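Local coordinates for peptidase S15/CocE/NonD (Thaumarchaeota archaeon SCGC AB-539-E09, PDB 4PF1), which probably acts as a serine aminopeptidase of the S15 family, cleaving residues from the amino end of peptides with an alpha/beta-hydrolase catalytic domain, at residues A[72-77]-A[86-91]; A[58-63]-A[98-103]. All coordinates share one frame; numbering follows the deposited sequence.

Contact 1 (A[72-77]-A[86-91]); sequences ERRTLR and VVPQMN
In the connection between two parallel strands of the alpha/beta-hydrolase domain, the loop that follows the short helix 71-74 folds against the loop leading toward helix 92-96, and the backbone of Arg-77 meets that of Val-86. Arg-77 N donates to Val-86 O over 2.8 Å in a nearly straight bond (169° at the hydrogen), although the N-H comes from above the carbonyl plane. With CG anti to its backbone N (chi1 -162°), the extended chain of Arg-77 passes Val-87 O and brings its guanidinium over Gln-89. There the two flat ends stack, guanidinium and amide planes only 4° apart, with Arg-77 NH2 3.5 Å from Gln-89 CD and Gln-89 CG lying over the centre of the same face. A water in the guanidinium plane donates to Val-87 O at 2.6 Å and accepts from Arg-77 NH1 at 3.2 Å, and NH1 also bonds to the carbonyl of Pro-516 of the second subunit, which ties this loop to the assembly.

Arg-74 reaches the second loop by bending at chi2 and chi3. The side chains of Arg-74 and Pro-88 cross at about a right angle, NH1 of Arg-74 lying 3.5 Å from Pro-88 CG, while NE forms a salt bridge with Glu-163. Pro-88 CD also packs 3.4 Å from Arg-74 O. Leu-76 CD1 adds a looser apolar touch to Val-86 CG1 at 4.1 Å. Joined by one backbone bond and flanked by arginine side chains, the two loops pack together within the helical connection between the neighbouring parallel strands 60-67 and 100-105 of the alpha/beta-hydrolase sheet.

Contact 2 (A[58-63]-A[98-103]); sequences QNTPIV and RYIIVY
Pro-61 sets CG over one face of the Tyr-99 ring. This CG stands 3.5 Å from the centroid of the Tyr-99 ring and only 9° off the ring normal, a CH-pi contact centred on the aromatic system. Val-63 meets the same ring differently, at its rim and near its plane, with CB 4.1 Å from Tyr-99 CD2. The phenol oxygen turns to Asp-361 on helix 347-365, which also packs against the ring through Leu-364. An alanine in place of Tyr-99 would probably leave Pro-61 CG without its aromatic cover and Asp-361 without the hydroxyl it bonds.

These side chains sit at the start of two parallel strands, 60-67 and 100-105, neighbours in the central mixed sheet of the alpha/beta hydrolase fold, whose short segments run 21° apart. Ile-100 N donates to Pro-61 O, and Ile-100 O receives Val-63 N at 2.8 Å, nearly along the C=O axis, so Ile-100 bonds to residues on both sides of Ile-62, as parallel pairing requires. Val-102 N carries the pattern on to Val-63 O.

The sheet sorts the aliphatic groups by face. Ile-62 and Ile-100 share one face and cross obliquely, Ile-62 CG1 lying 3.9 Å from Ile-100 CB; a little farther on, Ile-62 CG2 meets Val-102 CG2. On the other face Val-63 and Ile-101 lie side by side and point the same way, with CG1 to CG1 at 3.7 Å. At the start of its strand, Thr-60 holds OG1 anti to its backbone N (chi1 -166°), from where the hydroxyl donates to Arg-98 O at 2.8 Å from above the carbonyl plane. Arg-98, just past helix 92-96, has positive phi and closes that helix in a Schellman motif.

In the fold
Along the chain, contact 1 lies wholly within the loop that contact 2 closes. Strand 60-67 leads into helix 71-74, the chain passes through helices 83-86 and 92-96, and strand 100-105 returns beside the first strand. The two centres are about 14 Å apart, on the same side of the chain's centre and within the S15 peptidase domain. Tyr-103 joins them: its hydroxyl probably bonds Asn-91 and packs against Pro-88 and Met-90, while its CB touches Thr-75. The strand pairing of contact 2 belongs to the central sheet, and side chains of contact 1 pack on strands 32-40, 46-54 and 100-105 of that sheet, with Arg-77 reaching the second subunit.

Contact 1 (A[72-77]-A[86-91])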
loop_
_atom_site.group_PDB
_atom_site.type_symbol
_atom_site.label_atom_id
_atom_site.label_comp_id
_atom_site.label_asym_id
_atom_site.label_seq_id
_atom_site.Cartn_x
_atom_site.Cartn_y
_atom_site.Cartn_z
ATOM N N GLU A 72 -29.694 -10.598 -11.914
ATOM C CA GLU A 72 -29.406 -9.454 -12.780
ATOM C C GLU A 72 -28.084 -8.761 -12.386
ATOM O O GLU A 72 -27.441 -8.156 -13.243
ATOM C CB GLU A 72 -30.577 -8.453 -12.780
ATOM C CG GLU A 72 -31.564 -8.703 -13.911
ATOM C CD GLU A 72 -32.923 -8.039 -13.788
ATOM O OE1 GLU A 72 -32.988 -6.790 -13.845
ATOM O OE2 GLU A 72 -33.933 -8.776 -13.717
ATOM N N ARG A 73 -27.667 -8.882 -11.106
ATOM C CA ARG A 73 -26.396 -8.321 -10.643
ATOM C C ARG A 73 -25.271 -9.357 -10.780
ATOM O O ARG A 73 -24.161 -8.987 -11.151
ATOM C CB ARG A 73 -26.491 -7.798 -9.204
ATOM C CG ARG A 73 -25.377 -6.797 -8.865
ATOM C CD ARG A 73 -25.460 -6.271 -7.445
ATOM N NE ARG A 73 -25.115 -7.293 -6.455
ATOM C CZ ARG A 73 -25.927 -7.691 -5.480
ATOM N NH1 ARG A 73 -27.133 -7.149 -5.347
ATOM N NH2 ARG A 73 -25.537 -8.625 -4.624
ATOM N N ARG A 74 -25.567 -10.657 -10.527
ATOM C CA ARG A 74 -24.582 -11.749 -10.689
ATOM C C ARG A 74 -24.091 -11.822 -12.152
ATOM O O ARG A 74 -22.913 -12.084 -12.389
ATOM C CB ARG A 74 -25.171 -13.115 -10.263
ATOM C CG ARG A 74 -25.660 -13.195 -8.803
ATOM C CD ARG A 74 -24.558 -13.458 -7.794
ATOM N NE ARG A 74 -23.953 -14.778 -7.969
ATOM C CZ ARG A 74 -22.675 -14.977 -8.276
ATOM N NH1 ARG A 74 -21.851 -13.945 -8.421
ATOM N NH2 ARG A 74 -22.206 -16.208 -8.426
ATOM N N THR A 75 -25.000 -11.539 -13.118
ATOM C CA THR A 75 -24.715 -11.538 -14.560
ATOM C C THR A 75 -24.213 -10.161 -15.047
ATOM O O THR A 75 -24.271 -9.871 -16.249
ATOM C CB THR A 75 -25.952 -11.963 -15.355
ATOM O OG1 THR A 75 -27.070 -11.164 -14.962
ATOM C CG2 THR A 75 -26.260 -13.430 -15.206
ATOM N N LEU A 76 -23.695 -9.334 -14.124
ATOM C CA LEU A 76 -23.138 -8.026 -14.452
ATOM C C LEU A 76 -21.959 -7.697 -13.514
ATOM O O LEU A 76 -21.957 -6.649 -12.856
ATOM C CB LEU A 76 -24.223 -6.927 -14.412
ATOM C CG LEU A 76 -23.917 -5.666 -15.234
ATOM C CD1 LEU A 76 -24.144 -5.903 -16.732
ATOM C CD2 LEU A 76 -24.724 -4.483 -14.737
ATOM N N ARG A 77 -20.943 -8.605 -13.469
ATOM C CA ARG A 77 -19.706 -8.426 -12.679
ATOM C C ARG A 77 -19.127 -7.034 -12.987
ATOM O O ARG A 77 -18.817 -6.271 -12.077
ATOM C CB ARG A 77 -18.694 -9.538 -13.013
ATOM C CG ARG A 77 -17.601 -9.702 -11.969
ATOM C CD ARG A 77 -16.415 -10.477 -12.511
ATOM N NE ARG A 77 -15.196 -10.152 -11.772
ATOM C CZ ARG A 77 -13.964 -10.335 -12.237
ATOM N NH1 ARG A 77 -13.772 -10.853 -13.444
ATOM N NH2 ARG A 77 -12.915 -10.001 -11.498
ATOM N N VAL A 86 -18.961 -9.820 -17.887
ATOM C CA VAL A 86 -20.241 -9.703 -17.166
ATOM C C VAL A 86 -20.498 -10.894 -16.221
ATOM O O VAL A 86 -21.211 -10.740 -15.228
ATOM C CB VAL A 86 -21.458 -9.486 -18.115
ATOM C CG1 VAL A 86 -21.413 -8.107 -18.764
ATOM C CG2 VAL A 86 -21.565 -10.588 -19.172
ATOM N N VAL A 87 -19.941 -12.065 -16.531
ATOM C CA VAL A 87 -20.182 -13.283 -15.754
ATOM C C VAL A 87 -19.280 -13.378 -14.507
ATOM O O VAL A 87 -18.144 -12.886 -14.535
ATOM C CB VAL A 87 -20.032 -14.559 -16.637
ATOM C CG1 VAL A 87 -21.123 -14.622 -17.695
ATOM C CG2 VAL A 87 -18.644 -14.647 -17.277
ATOM N N PRO A 88 -19.724 -14.087 -13.429
ATOM C CA PRO A 88 -18.816 -14.318 -12.288
ATOM C C PRO A 88 -17.584 -15.108 -12.742
ATOM O O PRO A 88 -17.664 -15.842 -13.734
ATOM C CB PRO A 88 -19.676 -15.129 -11.307
ATOM C CG PRO A 88 -21.096 -14.869 -11.731
ATOM C CD PRO A 88 -21.022 -14.761 -13.217
ATOM N N GLN A 89 -16.445 -14.941 -12.045
ATOM C CA GLN A 89 -15.182 -15.619 -12.378
ATOM C C GLN A 89 -15.351 -17.145 -12.457
ATOM O O GLN A 89 -14.635 -17.794 -13.211
ATOM C CB GLN A 89 -14.079 -15.253 -11.370
ATOM C CG GLN A 89 -13.532 -13.841 -11.562
ATOM C CD GLN A 89 -12.991 -13.257 -10.282
ATOM O OE1 GLN A 89 -13.740 -12.908 -9.360
ATOM N NE2 GLN A 89 -11.676 -13.106 -10.211
ATOM N N MET A 90 -16.331 -17.699 -11.721
ATOM C CA MET A 90 -16.666 -19.125 -11.729
ATOM C C MET A 90 -16.982 -19.617 -13.150
ATOM O O MET A 90 -16.616 -20.737 -13.502
ATOM C CB MET A 90 -17.865 -19.383 -10.798
ATOM C CG MET A 90 -18.293 -20.848 -10.726
ATOM S SD MET A 90 -19.762 -21.112 -9.701
ATOM C CE MET A 90 -20.998 -20.265 -10.667
ATOM N N ASN A 91 -17.629 -18.762 -13.966
ATOM C CA ASN A 91 -18.040 -19.091 -15.333
ATOM C C ASN A 91 -16.984 -18.723 -16.405
ATOM O O ASN A 91 -17.323 -18.714 -17.590
ATOM C CB ASN A 91 -19.366 -18.395 -15.665
ATOM C CG ASN A 91 -20.536 -18.915 -14.884
ATOM O OD1 ASN A 91 -20.879 -18.394 -13.822
ATOM N ND2 ASN A 91 -21.193 -19.943 -15.407
HETATM O O HOH W 1 -15.753 -12.340 -15.450
#

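Contact 2 (A[58-63]-A[98-103])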
loop_
_atom_site.group_PDB
_atom_site.type_symbol
_atom_site.label_atom_id
_atom_site.label_comp_id
_atom_site.label_asym_id
_atom_site.label_seq_id
_atom_site.Cartn_x
_atom_site.Cartn_y
_atom_site.Cartn_z
ATOM N N GLN A 58 -24.153 -21.997 -31.882
ATOM C CA GLN A 58 -25.226 -22.959 -32.127
ATOM C C GLN A 58 -24.823 -24.326 -31.566
ATOM O O GLN A 58 -23.626 -24.612 -31.447
ATOM C CB GLN A 58 -25.590 -23.047 -33.628
ATOM C CG GLN A 58 -24.427 -23.356 -34.570
ATOM C CD GLN A 58 -24.875 -23.334 -36.012
ATOM O OE1 GLN A 58 -25.350 -24.334 -36.559
ATOM N NE2 GLN A 58 -24.749 -22.183 -36.656
ATOM N N ASN A 59 -25.824 -25.144 -31.173
ATOM C CA ASN A 59 -25.642 -26.490 -30.607
ATOM C C ASN A 59 -24.628 -26.488 -29.426
ATOM O O ASN A 59 -23.759 -27.362 -29.349
ATOM C CB ASN A 59 -25.217 -27.484 -31.709
ATOM C CG ASN A 59 -25.602 -28.917 -31.436
ATOM O OD1 ASN A 59 -26.751 -29.230 -31.100
ATOM N ND2 ASN A 59 -24.662 -29.825 -31.638
ATOM N N THR A 60 -24.748 -25.496 -28.520
ATOM C CA THR A 60 -23.859 -25.353 -27.354
ATOM C C THR A 60 -24.629 -25.703 -26.049
ATOM O O THR A 60 -25.831 -25.446 -25.969
ATOM C CB THR A 60 -23.222 -23.926 -27.331
ATOM O OG1 THR A 60 -22.134 -23.884 -26.412
ATOM C CG2 THR A 60 -24.219 -22.825 -27.001
ATOM N N PRO A 61 -23.979 -26.290 -25.016
ATOM C CA PRO A 61 -24.728 -26.623 -23.788
ATOM C C PRO A 61 -25.086 -25.403 -22.930
ATOM O O PRO A 61 -24.631 -24.285 -23.200
ATOM C CB PRO A 61 -23.783 -27.561 -23.043
ATOM C CG PRO A 61 -22.434 -27.179 -23.498
ATOM C CD PRO A 61 -22.570 -26.732 -24.926
ATOM N N ILE A 62 -25.903 -25.634 -21.882
ATOM C CA ILE A 62 -26.333 -24.606 -20.931
ATOM C C ILE A 62 -25.691 -24.866 -19.562
ATOM O O ILE A 62 -25.644 -26.009 -19.105
ATOM C CB ILE A 62 -27.891 -24.560 -20.833
ATOM C CG1 ILE A 62 -28.529 -24.066 -22.158
ATOM C CG2 ILE A 62 -28.377 -23.716 -19.626
ATOM C CD1 ILE A 62 -30.012 -24.463 -22.338
ATOM N N VAL A 63 -25.216 -23.802 -18.904
ATOM C CA VAL A 63 -24.675 -23.893 -17.551
ATOM C C VAL A 63 -25.576 -23.011 -16.641
ATOM O O VAL A 63 -25.644 -21.794 -16.820
ATOM C CB VAL A 63 -23.146 -23.584 -17.474
ATOM C CG1 VAL A 63 -22.809 -22.180 -17.969
ATOM C CG2 VAL A 63 -22.596 -23.831 -16.076
ATOM N N ARG A 98 -17.870 -20.867 -24.874
ATOM C CA ARG A 98 -19.070 -20.309 -25.514
ATOM C C ARG A 98 -20.348 -21.104 -25.158
ATOM O O ARG A 98 -21.217 -21.320 -26.009
ATOM C CB ARG A 98 -18.886 -20.160 -27.039
ATOM C CG ARG A 98 -17.705 -19.258 -27.405
ATOM C CD ARG A 98 -17.462 -19.193 -28.897
ATOM N NE ARG A 98 -18.450 -18.353 -29.574
ATOM C CZ ARG A 98 -19.163 -18.740 -30.627
ATOM N NH1 ARG A 98 -20.040 -17.913 -31.181
ATOM N NH2 ARG A 98 -19.000 -19.954 -31.139
ATOM N N TYR A 99 -20.478 -21.479 -23.869
ATOM C CA TYR A 99 -21.683 -22.113 -23.317
ATOM C C TYR A 99 -22.761 -21.056 -23.177
ATOM O O TYR A 99 -22.442 -19.864 -23.104
ATOM C CB TYR A 99 -21.390 -22.679 -21.902
ATOM C CG TYR A 99 -20.763 -24.056 -21.811
ATOM C CD1 TYR A 99 -19.861 -24.501 -22.775
ATOM C CD2 TYR A 99 -20.974 -24.864 -20.698
ATOM C CE1 TYR A 99 -19.246 -25.748 -22.670
ATOM C CE2 TYR A 99 -20.353 -26.103 -20.574
ATOM C CZ TYR A 99 -19.491 -26.543 -21.564
ATOM O OH TYR A 99 -18.903 -27.779 -21.462
ATOM N N ILE A 100 -24.022 -21.475 -23.043
ATOM C CA ILE A 100 -25.086 -20.542 -22.704
ATOM C C ILE A 100 -25.073 -20.453 -21.173
ATOM O O ILE A 100 -25.097 -21.488 -20.502
ATOM C CB ILE A 100 -26.462 -20.974 -23.297
ATOM C CG1 ILE A 100 -26.507 -20.714 -24.820
ATOM C CG2 ILE A 100 -27.621 -20.260 -22.584
ATOM C CD1 ILE A 100 -27.415 -21.665 -25.613
ATOM N N ILE A 101 -24.918 -19.239 -20.626
ATOM C CA ILE A 101 -24.850 -19.051 -19.176
ATOM C C ILE A 101 -26.188 -18.502 -18.680
ATOM O O ILE A 101 -26.648 -17.457 -19.153
ATOM C CB ILE A 101 -23.642 -18.166 -18.766
ATOM C CG1 ILE A 101 -22.316 -18.780 -19.290
ATOM C CG2 ILE A 101 -23.597 -17.975 -17.236
ATOM C CD1 ILE A 101 -21.273 -17.802 -19.660
ATOM N N VAL A 102 -26.830 -19.235 -17.753
ATOM C CA VAL A 102 -28.149 -18.878 -17.237
ATOM C C VAL A 102 -28.117 -18.690 -15.715
ATOM O O VAL A 102 -27.679 -19.583 -14.986
ATOM C CB VAL A 102 -29.226 -19.929 -17.650
ATOM C CG1 VAL A 102 -30.589 -19.581 -17.072
ATOM C CG2 VAL A 102 -29.313 -20.073 -19.167
ATOM N N TYR A 103 -28.626 -17.538 -15.245
ATOM C CA TYR A 103 -28.774 -17.227 -13.823
ATOM C C TYR A 103 -30.228 -16.953 -13.529
ATOM O O TYR A 103 -30.860 -16.154 -14.228
ATOM C CB TYR A 103 -27.893 -16.039 -13.406
ATOM C CG TYR A 103 -26.501 -16.453 -12.992
ATOM C CD1 TYR A 103 -25.566 -16.870 -13.936
ATOM C CD2 TYR A 103 -26.122 -16.454 -11.653
ATOM C CE1 TYR A 103 -24.294 -17.291 -13.558
ATOM C CE2 TYR A 103 -24.843 -16.848 -11.264
ATOM C CZ TYR A 103 -23.935 -17.272 -12.220
ATOM O OH TYR A 103 -22.684 -17.686 -11.848
#